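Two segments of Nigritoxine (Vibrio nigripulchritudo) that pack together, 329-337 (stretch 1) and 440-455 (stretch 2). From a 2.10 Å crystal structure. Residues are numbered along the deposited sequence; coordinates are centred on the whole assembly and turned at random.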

# COMPACT_ATOMS: atom_id res chain seq x y z
N ILE A 329 -1.53 13.24 5.73
CA ILE A 329 -2.39 12.09 5.79
C ILE A 329 -1.84 10.98 4.88
O ILE A 329 -1.07 11.26 3.96
CB ILE A 329 -3.86 12.43 5.43
CG1 ILE A 329 -4.00 12.98 4.02
CG2 ILE A 329 -4.46 13.44 6.43
CD1 ILE A 329 -5.44 12.93 3.51
N SER A 330 -2.21 9.75 5.18
CA SER A 330 -1.92 8.64 4.32
C SER A 330 -3.28 8.20 3.79
O SER A 330 -4.15 7.79 4.58
CB SER A 330 -1.27 7.51 5.11
OG SER A 330 -1.22 6.31 4.34
N LEU A 331 -3.48 8.32 2.48
CA LEU A 331 -4.64 7.71 1.87
C LEU A 331 -4.22 6.30 1.44
O LEU A 331 -3.45 6.14 0.48
CB LEU A 331 -5.18 8.55 0.71
CG LEU A 331 -6.12 7.92 -0.32
CD1 LEU A 331 -7.42 7.42 0.29
CD2 LEU A 331 -6.42 8.94 -1.41
N SER A 332 -4.71 5.30 2.16
CA SER A 332 -4.38 3.91 1.88
C SER A 332 -5.37 3.33 0.91
O SER A 332 -6.56 3.46 1.11
CB SER A 332 -4.42 3.06 3.16
OG SER A 332 -3.34 3.37 4.03
N LEU A 333 -4.87 2.70 -0.14
CA LEU A 333 -5.70 1.93 -1.03
C LEU A 333 -5.19 0.51 -0.89
O LEU A 333 -4.09 0.18 -1.37
CB LEU A 333 -5.59 2.46 -2.45
CG LEU A 333 -6.02 3.93 -2.61
CD1 LEU A 333 -5.56 4.46 -3.96
CD2 LEU A 333 -7.53 4.07 -2.47
N ALA A 334 -5.97 -0.30 -0.19
CA ALA A 334 -5.55 -1.63 0.21
C ALA A 334 -6.44 -2.65 -0.44
O ALA A 334 -7.66 -2.58 -0.30
CB ALA A 334 -5.60 -1.78 1.72
N ALA A 335 -5.84 -3.60 -1.14
CA ALA A 335 -6.57 -4.74 -1.67
C ALA A 335 -7.18 -5.53 -0.51
O ALA A 335 -6.65 -5.54 0.62
CB ALA A 335 -5.67 -5.62 -2.49
N ILE A 336 -8.30 -6.16 -0.80
CA ILE A 336 -9.07 -6.94 0.17
C ILE A 336 -9.43 -8.28 -0.50
O ILE A 336 -9.81 -8.30 -1.66
CB ILE A 336 -10.35 -6.15 0.59
CG1 ILE A 336 -10.00 -4.91 1.46
CG2 ILE A 336 -11.37 -7.04 1.29
CD1 ILE A 336 -9.27 -5.21 2.77
N PRO A 337 -9.31 -9.41 0.23
CA PRO A 337 -9.63 -10.72 -0.37
C PRO A 337 -10.97 -10.70 -1.10
O PRO A 337 -11.97 -10.19 -0.57
CB PRO A 337 -9.69 -11.66 0.84
CG PRO A 337 -8.87 -11.01 1.89
CD PRO A 337 -8.95 -9.53 1.66
N THR A 440 4.39 1.76 5.92
CA THR A 440 3.04 1.70 5.41
C THR A 440 2.03 1.68 6.55
O THR A 440 2.31 1.22 7.65
CB THR A 440 2.82 0.50 4.48
OG1 THR A 440 1.47 0.55 3.98
CG2 THR A 440 3.06 -0.84 5.23
N ALA A 441 0.86 2.26 6.30
CA ALA A 441 -0.23 2.16 7.25
C ALA A 441 -0.89 0.79 7.15
O ALA A 441 -1.61 0.41 8.07
CB ALA A 441 -1.25 3.25 6.99
N GLN A 442 -0.66 0.05 6.06
CA GLN A 442 -1.34 -1.25 5.83
C GLN A 442 -0.71 -2.37 6.66
O GLN A 442 -0.06 -3.28 6.14
CB GLN A 442 -1.36 -1.58 4.33
CG GLN A 442 -2.12 -0.49 3.57
CD GLN A 442 -2.23 -0.71 2.08
OE1 GLN A 442 -2.28 -1.86 1.60
NE2 GLN A 442 -2.32 0.38 1.34
N THR A 443 -0.86 -2.26 7.97
CA THR A 443 -0.31 -3.23 8.90
C THR A 443 -1.30 -4.38 9.13
O THR A 443 -2.45 -4.38 8.62
CB THR A 443 -0.05 -2.57 10.26
OG1 THR A 443 -1.28 -2.03 10.74
CG2 THR A 443 1.02 -1.43 10.16
N LYS A 444 -0.85 -5.34 9.93
CA LYS A 444 -1.68 -6.43 10.42
C LYS A 444 -2.95 -5.89 11.07
O LYS A 444 -4.04 -6.28 10.71
CB LYS A 444 -0.87 -7.26 11.43
CG LYS A 444 -1.49 -8.60 11.81
CD LYS A 444 -0.89 -9.10 13.13
CE LYS A 444 -0.81 -10.61 13.19
NZ LYS A 444 -2.09 -11.26 12.77
N SER A 445 -2.81 -4.96 12.01
CA SER A 445 -3.98 -4.52 12.76
C SER A 445 -4.93 -3.69 11.89
O SER A 445 -6.16 -3.78 12.04
CB SER A 445 -3.56 -3.76 14.01
OG SER A 445 -2.70 -2.70 13.63
N PHE A 446 -4.37 -2.91 10.95
CA PHE A 446 -5.15 -2.16 9.97
C PHE A 446 -6.21 -3.05 9.31
O PHE A 446 -7.39 -2.68 9.25
CB PHE A 446 -4.17 -1.55 8.94
CG PHE A 446 -4.81 -0.90 7.75
CD1 PHE A 446 -5.02 0.49 7.72
CD2 PHE A 446 -5.14 -1.66 6.62
CE1 PHE A 446 -5.58 1.11 6.61
CE2 PHE A 446 -5.70 -1.04 5.50
CZ PHE A 446 -5.93 0.35 5.49
N PHE A 447 -5.79 -4.22 8.83
CA PHE A 447 -6.72 -5.17 8.21
C PHE A 447 -7.71 -5.81 9.22
O PHE A 447 -8.86 -6.07 8.86
CB PHE A 447 -5.98 -6.24 7.38
CG PHE A 447 -5.35 -5.67 6.14
CD1 PHE A 447 -6.12 -5.38 5.04
CD2 PHE A 447 -3.99 -5.36 6.11
CE1 PHE A 447 -5.56 -4.81 3.90
CE2 PHE A 447 -3.42 -4.79 4.99
CZ PHE A 447 -4.20 -4.52 3.88
N GLU A 448 -7.25 -6.03 10.45
CA GLU A 448 -8.15 -6.46 11.54
C GLU A 448 -9.22 -5.40 11.73
O GLU A 448 -10.40 -5.73 11.85
CB GLU A 448 -7.38 -6.66 12.85
CG GLU A 448 -6.39 -7.81 12.79
CD GLU A 448 -5.44 -7.88 14.00
OE1 GLU A 448 -5.40 -6.96 14.85
OE2 GLU A 448 -4.72 -8.89 14.09
N ARG A 449 -8.82 -4.13 11.70
CA ARG A 449 -9.79 -3.04 11.86
C ARG A 449 -10.77 -3.01 10.71
O ARG A 449 -11.98 -2.91 10.94
CB ARG A 449 -9.10 -1.69 12.02
CG ARG A 449 -8.36 -1.55 13.34
CD ARG A 449 -7.56 -0.26 13.34
NE ARG A 449 -6.25 -0.45 13.93
CZ ARG A 449 -5.09 -0.13 13.37
NH1 ARG A 449 -5.02 0.45 12.17
NH2 ARG A 449 -3.97 -0.37 14.04
N VAL A 450 -10.25 -3.15 9.49
CA VAL A 450 -11.10 -3.21 8.30
C VAL A 450 -12.15 -4.32 8.45
O VAL A 450 -13.33 -4.08 8.18
CB VAL A 450 -10.27 -3.36 7.00
CG1 VAL A 450 -11.15 -3.77 5.82
CG2 VAL A 450 -9.50 -2.08 6.68
N ALA A 451 -11.71 -5.51 8.89
CA ALA A 451 -12.60 -6.68 9.07
C ALA A 451 -13.70 -6.46 10.11
O ALA A 451 -14.83 -6.95 9.94
CB ALA A 451 -11.80 -7.93 9.40
N ILE A 452 -13.38 -5.72 11.18
CA ILE A 452 -14.36 -5.38 12.22
C ILE A 452 -15.48 -4.52 11.63
O ILE A 452 -16.66 -4.88 11.71
CB ILE A 452 -13.72 -4.64 13.43
CG1 ILE A 452 -12.66 -5.51 14.14
CG2 ILE A 452 -14.79 -4.19 14.42
CD1 ILE A 452 -13.05 -6.96 14.35
N VAL A 453 -15.10 -3.39 11.05
CA VAL A 453 -16.07 -2.48 10.44
C VAL A 453 -17.01 -3.21 9.47
O VAL A 453 -18.22 -3.07 9.57
CB VAL A 453 -15.40 -1.27 9.77
CG1 VAL A 453 -16.45 -0.37 9.13
CG2 VAL A 453 -14.59 -0.51 10.80
N ARG A 454 -16.45 -4.02 8.58
CA ARG A 454 -17.27 -4.77 7.62
C ARG A 454 -18.29 -5.67 8.32
O ARG A 454 -19.44 -5.73 7.90
CB ARG A 454 -16.41 -5.65 6.71
CG ARG A 454 -15.66 -4.93 5.62
CD ARG A 454 -14.79 -5.95 4.90
NE ARG A 454 -15.54 -6.67 3.87
CZ ARG A 454 -15.06 -7.68 3.15
NH1 ARG A 454 -13.82 -8.13 3.33
NH2 ARG A 454 -15.83 -8.25 2.23
N ARG A 455 -17.85 -6.36 9.37
CA ARG A 455 -18.68 -7.33 10.08
C ARG A 455 -19.77 -6.67 10.93
O ARG A 455 -20.79 -7.29 11.20
CB ARG A 455 -17.81 -8.25 10.94
CG ARG A 455 -18.49 -9.57 11.29
CD ARG A 455 -17.80 -10.26 12.46
NE ARG A 455 -16.34 -10.22 12.33
CZ ARG A 455 -15.51 -9.60 13.17
NH1 ARG A 455 -15.98 -8.97 14.25
NH2 ARG A 455 -14.20 -9.63 12.94
O HOH W 1 1.12 5.00 4.78

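A single direct hydrogen bond, and a weak one, links the two stretches: Q442 NE2 donates to L333 O at 3.2 Å, so a side chain ahead of the helix reaches the strand backbone. The CA-to-CB bond of L333 points away from stretch 2, and the residue contributes its carbonyl instead. The extended Q442 side chain (chi1 m, chi2 t) also brings OE1 to 3.3 Å from A334 CB, and both its polar atoms are satisfied by further bonds elsewhere in the structure.

The rest is mainly packing. Strand alternation turns S330, S332, A334 and I336 toward stretch 2; the contact buries 418 Å², summed over both sides. The small residues lie near the loop, where S332 OG comes within 3.6 Å of A441 CB; the O of water 1 lies 2.7 Å from S330 OG and accepts a weak hydrogen bond from A441 N at 3.1 Å, bridging the stretches. The methyl of A334 packs against two rings, its CB lying 3.9 Å from F446 CE2 and 3.7 Å from F447 CE1. Further along, where the strand faces the helix instead of the loop, the larger I336 packs against it: its CD1 meets the F447 ring edge at CD1 and V450 CG1, both at 3.9 Å, while CG2 lies 3.4 Å from R454 NH1. At the helix start, T443 OG1 caps F446 N (3.2 Å).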